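Local coordinates for chromosome partition protein Smc (Pyrococcus yayanosii, PDB 5XEI) that is probably required for chromosome condensation and partitioning, its ABC-type head domain being the part expected to bind and hydrolyse ATP, at residues M1-E5 and D90-P94; G11-N17 and D65-A69; F28-A34 and A489-V495; S37-N41 and V478-R482; Y140-Q145 and F445-I451. All coordinates share one frame; numbering follows the deposited sequence.

Contact 1 (M1-E5 and D90-P94); sequences MPYIE and DRGFP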
# COMPACT_ATOMS: atom_id res chain seq x y z
N MET A 1 -15.97 7.08 21.20
CA MET A 1 -16.85 6.53 20.14
C MET A 1 -18.23 7.22 20.11
O MET A 1 -18.76 7.58 21.17
CB MET A 1 -17.01 5.01 20.31
CG MET A 1 -15.70 4.24 20.11
SD MET A 1 -14.61 4.97 18.83
CE MET A 1 -15.57 4.80 17.31
N PRO A 2 -18.81 7.39 18.88
CA PRO A 2 -20.17 7.92 18.78
C PRO A 2 -21.19 7.00 19.43
O PRO A 2 -20.81 5.99 20.04
CB PRO A 2 -20.40 8.03 17.26
CG PRO A 2 -19.04 8.08 16.68
CD PRO A 2 -18.19 7.21 17.55
N TYR A 3 -22.48 7.32 19.31
CA TYR A 3 -23.51 6.42 19.81
C TYR A 3 -24.87 6.87 19.28
O TYR A 3 -25.08 8.06 19.02
CB TYR A 3 -23.50 6.37 21.35
CG TYR A 3 -23.92 7.66 22.01
CD1 TYR A 3 -25.26 7.90 22.30
CD2 TYR A 3 -22.99 8.63 22.34
CE1 TYR A 3 -25.67 9.07 22.90
CE2 TYR A 3 -23.38 9.81 22.95
CZ TYR A 3 -24.73 10.02 23.23
OH TYR A 3 -25.16 11.18 23.82
N ILE A 4 -25.78 5.91 19.14
CA ILE A 4 -27.06 6.16 18.49
C ILE A 4 -27.95 6.95 19.42
O ILE A 4 -28.36 6.45 20.47
CB ILE A 4 -27.72 4.83 18.09
CG1 ILE A 4 -26.77 4.02 17.22
CG2 ILE A 4 -29.05 5.13 17.41
CD1 ILE A 4 -27.14 2.56 17.10
N GLU A 5 -28.28 8.18 19.03
CA GLU A 5 -29.22 8.97 19.82
C GLU A 5 -30.65 8.53 19.57
O GLU A 5 -31.46 8.51 20.50
CB GLU A 5 -29.06 10.46 19.52
CG GLU A 5 -27.60 10.85 19.32
CD GLU A 5 -27.39 12.34 19.04
OE1 GLU A 5 -27.08 13.10 20.00
OE2 GLU A 5 -27.52 12.74 17.86
N ASP A 90 -17.57 13.32 20.10
CA ASP A 90 -16.22 12.80 20.23
C ASP A 90 -15.50 12.67 18.89
O ASP A 90 -14.36 12.21 18.86
CB ASP A 90 -16.27 11.44 20.93
CG ASP A 90 -16.72 10.33 19.99
OD1 ASP A 90 -17.89 10.36 19.53
OD2 ASP A 90 -15.89 9.43 19.72
N ARG A 91 -16.17 13.01 17.79
CA ARG A 91 -15.56 13.03 16.45
C ARG A 91 -15.03 11.67 16.00
O ARG A 91 -14.08 11.59 15.21
CB ARG A 91 -14.45 14.08 16.36
CG ARG A 91 -14.93 15.51 16.31
CD ARG A 91 -15.92 15.69 15.20
NE ARG A 91 -16.22 17.10 14.97
CZ ARG A 91 -17.06 17.80 15.72
NH1 ARG A 91 -17.30 19.08 15.44
NH2 ARG A 91 -17.65 17.23 16.76
N GLY A 92 -15.62 10.57 16.48
CA GLY A 92 -15.32 9.27 15.88
C GLY A 92 -15.59 9.25 14.39
O GLY A 92 -14.91 8.57 13.63
N PHE A 93 -16.60 10.00 13.95
CA PHE A 93 -16.83 10.20 12.54
C PHE A 93 -15.94 11.33 12.04
O PHE A 93 -15.95 12.42 12.63
CB PHE A 93 -18.29 10.55 12.28
CG PHE A 93 -19.22 9.39 12.38
CD1 PHE A 93 -19.31 8.46 11.36
CD2 PHE A 93 -20.06 9.26 13.48
CE1 PHE A 93 -20.19 7.39 11.45
CE2 PHE A 93 -20.95 8.20 13.58
CZ PHE A 93 -21.01 7.26 12.56
N PRO A 94 -15.16 11.11 10.97
CA PRO A 94 -14.43 12.22 10.34
C PRO A 94 -15.37 13.23 9.69
O PRO A 94 -15.37 13.38 8.46
CB PRO A 94 -13.55 11.53 9.30
CG PRO A 94 -14.21 10.21 9.05
CD PRO A 94 -14.76 9.81 10.39

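Contact 2 (G11-N17 and D65-A69); sequences GFKSYGN and DLIFA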
# COMPACT_ATOMS: atom_id res chain seq x y z
N GLY A 11 -42.52 3.60 6.98
CA GLY A 11 -42.82 2.62 5.95
C GLY A 11 -42.00 1.36 5.99
O GLY A 11 -41.87 0.70 4.96
N PHE A 12 -41.47 0.97 7.15
CA PHE A 12 -40.49 -0.10 7.27
C PHE A 12 -41.14 -1.32 7.91
O PHE A 12 -41.62 -1.25 9.06
CB PHE A 12 -39.28 0.35 8.09
CG PHE A 12 -38.15 -0.64 8.09
CD1 PHE A 12 -37.24 -0.68 7.03
CD2 PHE A 12 -37.98 -1.53 9.15
CE1 PHE A 12 -36.20 -1.60 7.04
CE2 PHE A 12 -36.93 -2.46 9.17
CZ PHE A 12 -36.05 -2.50 8.12
N LYS A 13 -41.14 -2.44 7.19
CA LYS A 13 -41.67 -3.70 7.68
C LYS A 13 -42.96 -3.49 8.48
O LYS A 13 -43.84 -2.74 8.03
CB LYS A 13 -40.62 -4.39 8.51
CG LYS A 13 -39.34 -4.63 7.75
CD LYS A 13 -38.52 -5.77 8.34
CE LYS A 13 -38.75 -7.09 7.65
NZ LYS A 13 -37.83 -8.13 8.19
N SER A 14 -43.08 -4.08 9.66
CA SER A 14 -44.31 -4.02 10.44
C SER A 14 -44.63 -2.63 11.00
O SER A 14 -45.60 -2.47 11.77
CB SER A 14 -44.21 -5.02 11.60
OG SER A 14 -43.10 -4.72 12.43
N TYR A 15 -43.93 -1.55 10.72
CA TYR A 15 -44.28 -0.25 11.26
C TYR A 15 -45.06 0.51 10.20
O TYR A 15 -44.85 0.32 8.99
CB TYR A 15 -43.01 0.49 11.73
CG TYR A 15 -42.31 -0.28 12.83
CD1 TYR A 15 -41.64 -1.47 12.56
CD2 TYR A 15 -42.34 0.14 14.16
CE1 TYR A 15 -41.02 -2.21 13.55
CE2 TYR A 15 -41.71 -0.60 15.17
CZ TYR A 15 -41.06 -1.78 14.85
OH TYR A 15 -40.44 -2.56 15.81
N GLY A 16 -46.02 1.32 10.62
CA GLY A 16 -46.98 1.85 9.67
C GLY A 16 -46.36 2.91 8.79
O GLY A 16 -45.15 3.12 8.75
N ASN A 17 -47.24 3.61 8.05
CA ASN A 17 -46.79 4.79 7.30
C ASN A 17 -46.42 5.94 8.23
O ASN A 17 -45.65 6.82 7.84
CB ASN A 17 -47.86 5.26 6.33
CG ASN A 17 -48.49 4.13 5.58
OD1 ASN A 17 -49.61 3.72 5.87
ND2 ASN A 17 -47.76 3.59 4.60
N ASP A 65 -39.35 -6.16 -0.19
CA ASP A 65 -40.26 -6.51 0.91
C ASP A 65 -39.68 -6.17 2.28
O ASP A 65 -39.86 -6.93 3.24
CB ASP A 65 -40.64 -7.98 0.86
CG ASP A 65 -41.23 -8.38 -0.47
OD1 ASP A 65 -41.73 -7.51 -1.21
OD2 ASP A 65 -41.21 -9.60 -0.77
N LEU A 66 -38.93 -5.09 2.35
CA LEU A 66 -38.74 -4.33 3.58
C LEU A 66 -39.75 -3.21 3.69
O LEU A 66 -39.68 -2.41 4.63
CB LEU A 66 -37.32 -3.74 3.63
CG LEU A 66 -36.17 -4.72 3.56
CD1 LEU A 66 -34.94 -4.02 3.16
CD2 LEU A 66 -35.97 -5.30 4.92
N ILE A 67 -40.66 -3.11 2.73
CA ILE A 67 -41.60 -2.00 2.66
C ILE A 67 -42.96 -2.46 3.18
O ILE A 67 -43.46 -3.53 2.81
CB ILE A 67 -41.70 -1.44 1.23
CG1 ILE A 67 -40.29 -1.22 0.68
CG2 ILE A 67 -42.44 -0.12 1.25
CD1 ILE A 67 -40.23 -0.92 -0.78
N PHE A 68 -43.53 -1.66 4.09
CA PHE A 68 -44.86 -1.89 4.62
C PHE A 68 -45.82 -2.30 3.51
O PHE A 68 -46.12 -1.50 2.61
CB PHE A 68 -45.36 -0.64 5.34
CG PHE A 68 -46.64 -0.84 6.09
CD1 PHE A 68 -46.71 -1.77 7.11
CD2 PHE A 68 -47.77 -0.08 5.78
CE1 PHE A 68 -47.88 -1.96 7.83
CE2 PHE A 68 -48.94 -0.25 6.49
CZ PHE A 68 -49.01 -1.20 7.53
N ALA A 69 -46.27 -3.55 3.55
CA ALA A 69 -47.20 -4.07 2.57
C ALA A 69 -48.65 -3.70 2.88
O ALA A 69 -49.55 -4.13 2.16
CB ALA A 69 -47.04 -5.59 2.48

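Contact 3 (F28-A34 and A489-V495); sequences FTAIVGA and ADKIIGV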
# COMPACT_ATOMS: atom_id res chain seq x y z
N PHE A 28 -27.78 1.08 28.45
CA PHE A 28 -28.50 -0.16 28.24
C PHE A 28 -29.95 0.21 27.93
O PHE A 28 -30.67 0.68 28.82
CB PHE A 28 -28.35 -1.01 29.50
CG PHE A 28 -28.89 -2.39 29.40
CD1 PHE A 28 -29.54 -2.85 28.27
CD2 PHE A 28 -28.76 -3.26 30.48
CE1 PHE A 28 -30.05 -4.14 28.22
CE2 PHE A 28 -29.26 -4.55 30.42
CZ PHE A 28 -29.90 -4.98 29.28
N THR A 29 -30.38 0.04 26.68
CA THR A 29 -31.79 0.09 26.32
C THR A 29 -32.25 -1.33 26.00
O THR A 29 -31.51 -2.10 25.39
CB THR A 29 -32.06 1.00 25.12
OG1 THR A 29 -31.61 2.32 25.40
CG2 THR A 29 -33.55 1.04 24.77
N ALA A 30 -33.48 -1.65 26.39
CA ALA A 30 -34.05 -2.98 26.16
C ALA A 30 -35.35 -2.87 25.36
O ALA A 30 -36.34 -2.30 25.84
CB ALA A 30 -34.29 -3.70 27.49
N ILE A 31 -35.35 -3.45 24.16
CA ILE A 31 -36.57 -3.63 23.38
C ILE A 31 -37.25 -4.91 23.84
O ILE A 31 -36.66 -6.00 23.76
CB ILE A 31 -36.25 -3.70 21.88
CG1 ILE A 31 -35.23 -2.63 21.44
CG2 ILE A 31 -37.54 -3.60 21.09
CD1 ILE A 31 -35.66 -1.23 21.66
N VAL A 32 -38.51 -4.79 24.30
CA VAL A 32 -39.27 -5.95 24.76
C VAL A 32 -40.65 -5.95 24.11
O VAL A 32 -41.19 -4.91 23.73
CB VAL A 32 -39.41 -6.02 26.29
CG1 VAL A 32 -38.04 -6.11 26.93
CG2 VAL A 32 -40.20 -4.84 26.82
N GLY A 33 -41.21 -7.15 24.01
CA GLY A 33 -42.48 -7.41 23.36
C GLY A 33 -42.60 -8.89 23.06
O GLY A 33 -41.62 -9.64 23.09
N ALA A 34 -43.83 -9.31 22.76
CA ALA A 34 -44.10 -10.73 22.59
C ALA A 34 -43.60 -11.23 21.25
O ALA A 34 -43.23 -10.45 20.35
CB ALA A 34 -45.59 -11.03 22.72
N ALA A 489 -31.95 -2.86 32.63
CA ALA A 489 -31.87 -1.82 31.63
C ALA A 489 -32.05 -0.46 32.28
O ALA A 489 -32.71 -0.32 33.32
CB ALA A 489 -32.91 -2.04 30.53
N ASP A 490 -31.43 0.55 31.68
CA ASP A 490 -31.66 1.94 32.07
C ASP A 490 -32.96 2.45 31.49
O ASP A 490 -33.59 3.34 32.07
CB ASP A 490 -30.52 2.85 31.59
CG ASP A 490 -29.13 2.32 31.94
OD1 ASP A 490 -28.88 1.10 31.77
OD2 ASP A 490 -28.29 3.12 32.39
N LYS A 491 -33.34 1.95 30.32
CA LYS A 491 -34.56 2.33 29.62
C LYS A 491 -35.15 1.07 29.00
O LYS A 491 -34.42 0.16 28.59
CB LYS A 491 -34.28 3.38 28.54
CG LYS A 491 -35.35 3.43 27.44
CD LYS A 491 -35.08 4.51 26.38
CE LYS A 491 -35.23 5.91 26.96
NZ LYS A 491 -35.33 6.95 25.92
N ILE A 492 -36.48 1.01 28.96
CA ILE A 492 -37.21 -0.07 28.32
C ILE A 492 -38.12 0.52 27.26
O ILE A 492 -38.85 1.49 27.52
CB ILE A 492 -38.03 -0.89 29.34
CG1 ILE A 492 -37.12 -1.40 30.46
CG2 ILE A 492 -38.71 -2.06 28.66
CD1 ILE A 492 -37.86 -1.72 31.75
N ILE A 493 -38.05 -0.03 26.05
CA ILE A 493 -38.94 0.31 24.95
C ILE A 493 -39.86 -0.89 24.74
O ILE A 493 -39.38 -2.02 24.59
CB ILE A 493 -38.16 0.62 23.65
CG1 ILE A 493 -37.27 1.87 23.78
CG2 ILE A 493 -39.09 0.70 22.45
CD1 ILE A 493 -38.02 3.16 23.96
N GLY A 494 -41.16 -0.64 24.75
CA GLY A 494 -42.14 -1.68 24.49
C GLY A 494 -42.58 -1.66 23.04
O GLY A 494 -42.67 -0.59 22.42
N VAL A 495 -42.85 -2.85 22.50
CA VAL A 495 -43.21 -3.02 21.09
C VAL A 495 -44.34 -4.04 21.02
O VAL A 495 -44.14 -5.20 21.39
CB VAL A 495 -42.03 -3.48 20.24
CG1 VAL A 495 -42.51 -3.95 18.85
CG2 VAL A 495 -41.03 -2.36 20.11

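Contact 4 (S37-N41 and V478-R482); sequences SGKSN and VITLR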
# COMPACT_ATOMS: atom_id res chain seq x y z
N SER A 37 -44.44 -9.43 17.97
CA SER A 37 -44.76 -8.03 18.13
C SER A 37 -43.99 -7.18 17.14
O SER A 37 -44.27 -5.98 17.02
CB SER A 37 -44.42 -7.55 19.53
OG SER A 37 -43.00 -7.50 19.70
N GLY A 38 -43.01 -7.79 16.46
CA GLY A 38 -42.15 -7.08 15.53
C GLY A 38 -41.02 -6.33 16.20
O GLY A 38 -40.49 -5.38 15.61
N LYS A 39 -40.67 -6.69 17.43
CA LYS A 39 -39.57 -6.00 18.09
C LYS A 39 -38.26 -6.19 17.34
O LYS A 39 -37.39 -5.32 17.36
CB LYS A 39 -39.47 -6.46 19.55
CG LYS A 39 -39.41 -7.98 19.76
CD LYS A 39 -39.37 -8.37 21.26
CE LYS A 39 -39.02 -9.85 21.49
NZ LYS A 39 -39.88 -10.78 20.71
N SER A 40 -38.11 -7.31 16.62
CA SER A 40 -36.83 -7.63 15.99
C SER A 40 -36.60 -6.87 14.69
O SER A 40 -35.46 -6.74 14.23
CB SER A 40 -36.76 -9.12 15.72
OG SER A 40 -37.21 -9.86 16.85
N ASN A 41 -37.67 -6.36 14.08
CA ASN A 41 -37.51 -5.55 12.90
C ASN A 41 -36.74 -4.27 13.17
O ASN A 41 -36.26 -3.63 12.22
CB ASN A 41 -38.88 -5.26 12.30
CG ASN A 41 -39.60 -6.53 11.84
OD1 ASN A 41 -38.99 -7.45 11.26
ND2 ASN A 41 -40.89 -6.56 12.06
N VAL A 478 -30.71 -4.22 23.51
CA VAL A 478 -31.02 -5.65 23.64
C VAL A 478 -32.50 -5.90 23.39
O VAL A 478 -33.36 -5.37 24.10
CB VAL A 478 -30.62 -6.22 25.01
CG1 VAL A 478 -30.98 -7.70 25.07
CG2 VAL A 478 -29.13 -6.03 25.26
N ILE A 479 -32.80 -6.73 22.40
CA ILE A 479 -34.17 -7.10 22.04
C ILE A 479 -34.49 -8.43 22.70
O ILE A 479 -33.98 -9.48 22.29
CB ILE A 479 -34.36 -7.19 20.52
CG1 ILE A 479 -33.84 -5.95 19.81
CG2 ILE A 479 -35.82 -7.41 20.16
CD1 ILE A 479 -33.88 -6.11 18.31
N THR A 480 -35.35 -8.39 23.71
CA THR A 480 -35.52 -9.54 24.58
C THR A 480 -36.96 -9.60 25.06
O THR A 480 -37.77 -8.70 24.80
CB THR A 480 -34.55 -9.46 25.77
OG1 THR A 480 -34.67 -10.64 26.57
CG2 THR A 480 -34.86 -8.27 26.66
N LEU A 481 -37.28 -10.67 25.78
CA LEU A 481 -38.54 -10.77 26.49
C LEU A 481 -38.35 -11.30 27.91
O LEU A 481 -39.34 -11.49 28.62
CB LEU A 481 -39.52 -11.65 25.70
CG LEU A 481 -38.89 -12.99 25.34
CD1 LEU A 481 -39.29 -14.02 26.38
CD2 LEU A 481 -39.27 -13.41 23.94
N ARG A 482 -37.11 -11.52 28.33
CA ARG A 482 -36.79 -12.12 29.62
C ARG A 482 -36.69 -11.05 30.70
O ARG A 482 -36.00 -10.04 30.54
CB ARG A 482 -35.47 -12.89 29.51
CG ARG A 482 -35.33 -13.67 28.21
CD ARG A 482 -36.18 -14.93 28.22
NE ARG A 482 -35.82 -15.83 29.31
CZ ARG A 482 -34.88 -16.77 29.24
NH1 ARG A 482 -34.19 -16.94 28.12
NH2 ARG A 482 -34.62 -17.54 30.29

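Contact 5 (Y140-Q145 and F445-I451); sequences YNLVLQ and FYLFDEI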
# COMPACT_ATOMS: atom_id res chain seq x y z
N TYR A 140 -19.36 -7.60 13.93
CA TYR A 140 -19.28 -8.39 15.17
C TYR A 140 -20.20 -7.84 16.25
O TYR A 140 -20.76 -8.61 17.03
CB TYR A 140 -17.84 -8.49 15.69
CG TYR A 140 -17.42 -7.46 16.76
CD1 TYR A 140 -16.88 -6.23 16.42
CD2 TYR A 140 -17.55 -7.74 18.12
CE1 TYR A 140 -16.51 -5.31 17.38
CE2 TYR A 140 -17.18 -6.82 19.10
CZ TYR A 140 -16.66 -5.61 18.72
OH TYR A 140 -16.29 -4.70 19.67
N ASN A 141 -20.37 -6.51 16.31
CA ASN A 141 -21.20 -5.86 17.32
C ASN A 141 -22.69 -5.87 16.97
O ASN A 141 -23.50 -5.43 17.80
CB ASN A 141 -20.73 -4.41 17.53
CG ASN A 141 -20.75 -3.62 16.24
OD1 ASN A 141 -20.51 -4.18 15.18
ND2 ASN A 141 -21.09 -2.33 16.31
N LEU A 142 -23.07 -6.33 15.77
CA LEU A 142 -24.47 -6.56 15.40
C LEU A 142 -24.75 -8.06 15.45
O LEU A 142 -24.39 -8.80 14.53
CB LEU A 142 -24.79 -6.02 14.01
CG LEU A 142 -24.25 -4.65 13.63
CD1 LEU A 142 -24.48 -4.38 12.16
CD2 LEU A 142 -24.90 -3.60 14.47
N VAL A 143 -25.44 -8.49 16.51
CA VAL A 143 -25.79 -9.89 16.71
C VAL A 143 -27.29 -10.09 16.49
O VAL A 143 -28.09 -9.97 17.42
CB VAL A 143 -25.38 -10.37 18.11
CG1 VAL A 143 -25.29 -11.87 18.12
CG2 VAL A 143 -24.08 -9.77 18.49
N LEU A 144 -27.66 -10.40 15.25
CA LEU A 144 -29.02 -10.67 14.83
C LEU A 144 -29.29 -12.18 14.86
O LEU A 144 -28.40 -12.99 15.12
CB LEU A 144 -29.25 -10.11 13.43
CG LEU A 144 -29.59 -8.63 13.33
CD1 LEU A 144 -30.85 -8.33 14.13
CD2 LEU A 144 -28.45 -7.78 13.82
N GLN A 145 -30.54 -12.55 14.58
CA GLN A 145 -30.89 -13.97 14.64
C GLN A 145 -30.05 -14.77 13.64
O GLN A 145 -29.84 -14.35 12.50
CB GLN A 145 -32.40 -14.15 14.40
CG GLN A 145 -33.26 -12.97 14.94
CD GLN A 145 -34.80 -13.22 15.02
OE1 GLN A 145 -35.33 -14.17 14.46
NE2 GLN A 145 -35.50 -12.35 15.76
N PHE A 445 -21.60 0.93 19.59
CA PHE A 445 -22.74 0.29 20.20
C PHE A 445 -22.69 -1.19 19.88
O PHE A 445 -21.97 -1.63 18.97
CB PHE A 445 -24.06 0.87 19.69
CG PHE A 445 -24.35 0.50 18.27
CD1 PHE A 445 -23.83 1.25 17.24
CD2 PHE A 445 -25.06 -0.66 17.98
CE1 PHE A 445 -24.04 0.90 15.93
CE2 PHE A 445 -25.27 -1.03 16.67
CZ PHE A 445 -24.76 -0.25 15.65
N TYR A 446 -23.50 -1.96 20.63
CA TYR A 446 -23.75 -3.37 20.40
C TYR A 446 -25.25 -3.60 20.26
O TYR A 446 -26.05 -2.98 20.97
CB TYR A 446 -23.15 -4.22 21.56
CG TYR A 446 -21.66 -4.05 21.65
CD1 TYR A 446 -21.11 -2.94 22.29
CD2 TYR A 446 -20.80 -4.97 21.05
CE1 TYR A 446 -19.75 -2.75 22.34
CE2 TYR A 446 -19.42 -4.80 21.09
CZ TYR A 446 -18.90 -3.69 21.74
OH TYR A 446 -17.55 -3.48 21.79
N LEU A 447 -25.64 -4.50 19.36
CA LEU A 447 -27.04 -4.84 19.17
C LEU A 447 -27.22 -6.33 19.39
O LEU A 447 -26.68 -7.15 18.64
CB LEU A 447 -27.52 -4.47 17.77
CG LEU A 447 -28.95 -4.91 17.45
CD1 LEU A 447 -29.91 -4.18 18.36
CD2 LEU A 447 -29.27 -4.64 15.96
N PHE A 448 -28.00 -6.68 20.41
CA PHE A 448 -28.29 -8.06 20.76
C PHE A 448 -29.79 -8.27 20.62
O PHE A 448 -30.58 -7.87 21.48
CB PHE A 448 -27.86 -8.39 22.19
CG PHE A 448 -26.38 -8.35 22.41
CD1 PHE A 448 -25.48 -8.41 21.34
CD2 PHE A 448 -25.86 -8.23 23.70
CE1 PHE A 448 -24.09 -8.35 21.58
CE2 PHE A 448 -24.49 -8.16 23.93
CZ PHE A 448 -23.60 -8.22 22.87
N ASP A 449 -30.20 -8.90 19.54
CA ASP A 449 -31.55 -9.39 19.43
C ASP A 449 -31.46 -10.83 19.91
O ASP A 449 -30.40 -11.43 19.76
CB ASP A 449 -32.01 -9.30 17.99
CG ASP A 449 -33.44 -9.67 17.83
OD1 ASP A 449 -33.94 -9.55 16.69
OD2 ASP A 449 -34.10 -10.03 18.85
N GLU A 450 -32.56 -11.42 20.41
CA GLU A 450 -32.58 -12.73 21.09
C GLU A 450 -31.33 -12.97 21.97
O GLU A 450 -31.14 -12.27 22.97
CB GLU A 450 -32.73 -13.92 20.11
CG GLU A 450 -31.59 -14.06 19.14
CD GLU A 450 -31.68 -13.09 17.98
OE1 GLU A 450 -32.71 -12.42 17.76
OE2 GLU A 450 -30.60 -12.81 17.42
N ILE A 451 -30.51 -13.99 21.63
CA ILE A 451 -29.29 -14.50 22.28
C ILE A 451 -29.57 -15.03 23.68
O ILE A 451 -28.78 -15.81 24.22
CB ILE A 451 -28.11 -13.51 22.31
CG1 ILE A 451 -28.19 -12.55 23.50
CG2 ILE A 451 -27.99 -12.74 21.02
CD1 ILE A 451 -27.01 -11.59 23.56

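Contact 1 (M1-E5 and D90-P94)
Met-1 and Asp-90 join the start of the chain to the loop that links two antiparallel neighbours, strands 80-87 and 99-106, in the antiparallel sheet of the ABC-ATPase head. The N-terminal amino group makes a salt bridge to the carboxylate, Met-1 N lying 2.8 Å from Asp-90 OD2. It meets that oxygen from well above the carboxylate plane, 61° out of it. In Asp-90 CG sits between the backbone N and the carbonyl carbon (chi1 77°), which swings the acid across the first peptide link.

Pro-2 follows and makes the apolar part of the contact. Its ring crosses the Asp-90 side chain at about a right angle, and Pro-2 CD approaches Gly-92 CA at 3.9 Å, where the loop presents bare backbone. Pro-2 CG comes obliquely to the ring of Phe-93, 3.6 Å from CD2. That ring is buried, packing also against Phe-86 and against Leu-129 and Leu-130 of helix 123-132.

From Tyr-3 onward the segment no longer touches 90-94 and runs beside strand 80-87. Tyr-3 shares backbone hydrogen bonding with Asn-87, and Ile-4 N is hydrogen-bonded to the side-chain oxygen OE1 of Gln-475.

Contact 2 (G11-N17 and D65-A69)
The Phe-68 ring lies flat against Gly-16: the glycine CA stands 4.1 Å from the ring centroid, only 6° off the normal, a CH-pi contact over the face. A chi1 of -172° carries the ring away from its own backbone N and into the bend of segment 11-17. There Lys-13 O lies at the ring edge, near its plane, 3.2 Å from Phe-68 CD1. Cutting Phe-68 back to alanine removes the ring, which is likely to leave Gly-16 CA without its aromatic partner and to open a gap between the bend, Ala-77 and Val-501.

Phe-12 and Leu-66 lie side by side and point the same way, with Phe-12 CE1 4.2 Å from Leu-66 CB. The aliphatic part of Lys-13 rests with CG over one face of the Phe-12 ring, while its NZ reaches Met-58 O and a salt bridge with Asp-44.

Two nearly straight backbone bonds hold the segments together in a single bridge, Phe-68 N to Gly-11 O at 3.0 Å and Lys-13 N to Leu-66 O at 2.9 Å.

Residues Phe-12 to Tyr-15 form a type II' beta turn. Through Ser-14 to Asn-41 and Tyr-15 to Gly-38, this turn meets the predicted ATP-binding P-loop of the head.

Contact 3 (F28-A34 and A489-V495)
A chi1 of -173° in Phe-28 swings its ring across to Ala-489, whose CA stands 3.9 Å from the ring centroid and 21° off the normal, a CH-pi contact offset toward the rim. In Ile-31 a chi2 of -61° folds CD1 back toward the partner strand, where it meets Ile-493 CB at 3.7 Å, the two isoleucines lying side by side. With a serine at Phe-28 the CH-pi cover of Ala-489 is lost, and a gap toward Met-485 and Val-478 is likely to open.

Between these side chains the backbones pair as parallel strands, their axes 4.7 Å apart. Ala-30 turns both its N and its O to strand 491-495: its N bonds to Lys-491 O at 3.0 Å and its O accepts Ile-493 N at 2.8 Å. Val-32 repeats the pattern, its N on Ile-493 O and its O receiving Val-495 N. Thr-29, Ile-31, Lys-491 and Ile-493 share one face of the sheet, where Thr-29 CG2 runs alongside the lysine chain. On the other face Val-32 CG2 touches Ile-492 CG2 at 3.7 Å.

Helix 483-488 covers that second face, Met-486 lying on Val-32, while strand 475-480 pairs with the far edge of strand 28-32, which runs on into the predicted ATP-binding loop at Ala-34.

Contact 4 (S37-N41 and V478-R482)
The backbones come closest at Ser-40 and Ile-479, 6.6 Å between CA atoms, and no hydrogen bond joins the segments, so the contact rests on side chains packing against each other and on backbone. Lys-39 supplies most of it. With CG between the backbone N and the carbonyl carbon (chi1 51°) and the chain extended through chi2 and chi3, its methylene groups lie across Ile-479: Lys-39 CG is 3.7 Å from the branch methyl Ile-479 CG2, with CB and CD at similar range. Lys-39 CE lies 3.7 Å from Thr-480 O. A bend at chi4 (-52°) turns NZ alone, which comes near the Leu-481 side chain while making a weak hydrogen bond to Ala-34 O. The other branch of Ile-479 reaches the backbone of the loop, CD1 being 4.0 Å from Ser-40 CA and close to Lys-39 O.

Ser-37 to Ser-40 complete the Walker A sequence GANGSGKS, predicted to bind ATP; the packing on Ile-479 is likely to limit the paths open to the lysine's apolar stem. Thr-480 OG1 accepts Arg-482 N at 3.1 Å (176°), an ST turn with Arg-482 at the N-cap position of helix 483-488, and is also hydrogen-bonded to Asp-452 OD2.

Strand 475-480 lies between strands 28-32 and 445-449, so Ile-479 also touches Ile-31 and Asp-449. Helix 41-49 leaves the loop beyond Ser-40, and helix 483-488 follows the strand.

Contact 5 (Y140-Q145 and F445-I451)
Parallel strand pairing joins Leu-142 and Val-143 to Leu-447 and Phe-448 at one edge of the mixed sheet of the head. Three backbone hydrogen bonds hold it: Leu-447 N to Asn-141 O, Val-143 N to Leu-447 O (both 2.8 Å) and Asp-449 N to Val-143 O (3.2 Å). Asn-141 extends the pairing with its side chain. A chi1 of 57° turns the amide so that ND2 bonds Phe-445 O in the amide plane at 2.9 Å, and ND2 also sits over one face of the Phe-445 ring. At this end Tyr-140 OH and Tyr-446 OH share a hydrogen bond of 2.8 Å. On the face toward helix 424-440, Val-143 CG2 meets the edge of the Phe-448 ring at CE1, 3.4 Å away.

At the other end Gln-145 NE2 makes a weak hydrogen bond to Asp-449 OD1, 3.3 Å. The hydrophobic strand ending at Asp-449, with Glu-450 next, matches the Walker B motif, and Gln-145 is in a position consistent with the Q-loop glutamine of ABC-type ATPases.

Overall arrangement
From the N terminus, contact 1 opens first, but contact 2, inside it, closes first, tying the turn at 11-17 to 65-69 before 90-94 returns to 1-5. Contacts 3 and 4 start from 28-34 and 37-41, inside both of these loops, and run to the C-terminal part, so each crosses contacts 1 and 2. Contact 4 lies within contact 3, and contact 5 within contact 4. Contact 5 follows contacts 1 and 2 in series, and its loop carries the coiled-coil helices 170-246 and 321-383. Contacts 3, 4 and 5 meet on the mixed sheet. Ile-4 packing on Phe-445 links it to the antiparallel sheet, and a Tyr-15 OH to Gly-38 O hydrogen bond ties contact 2 to contact 4.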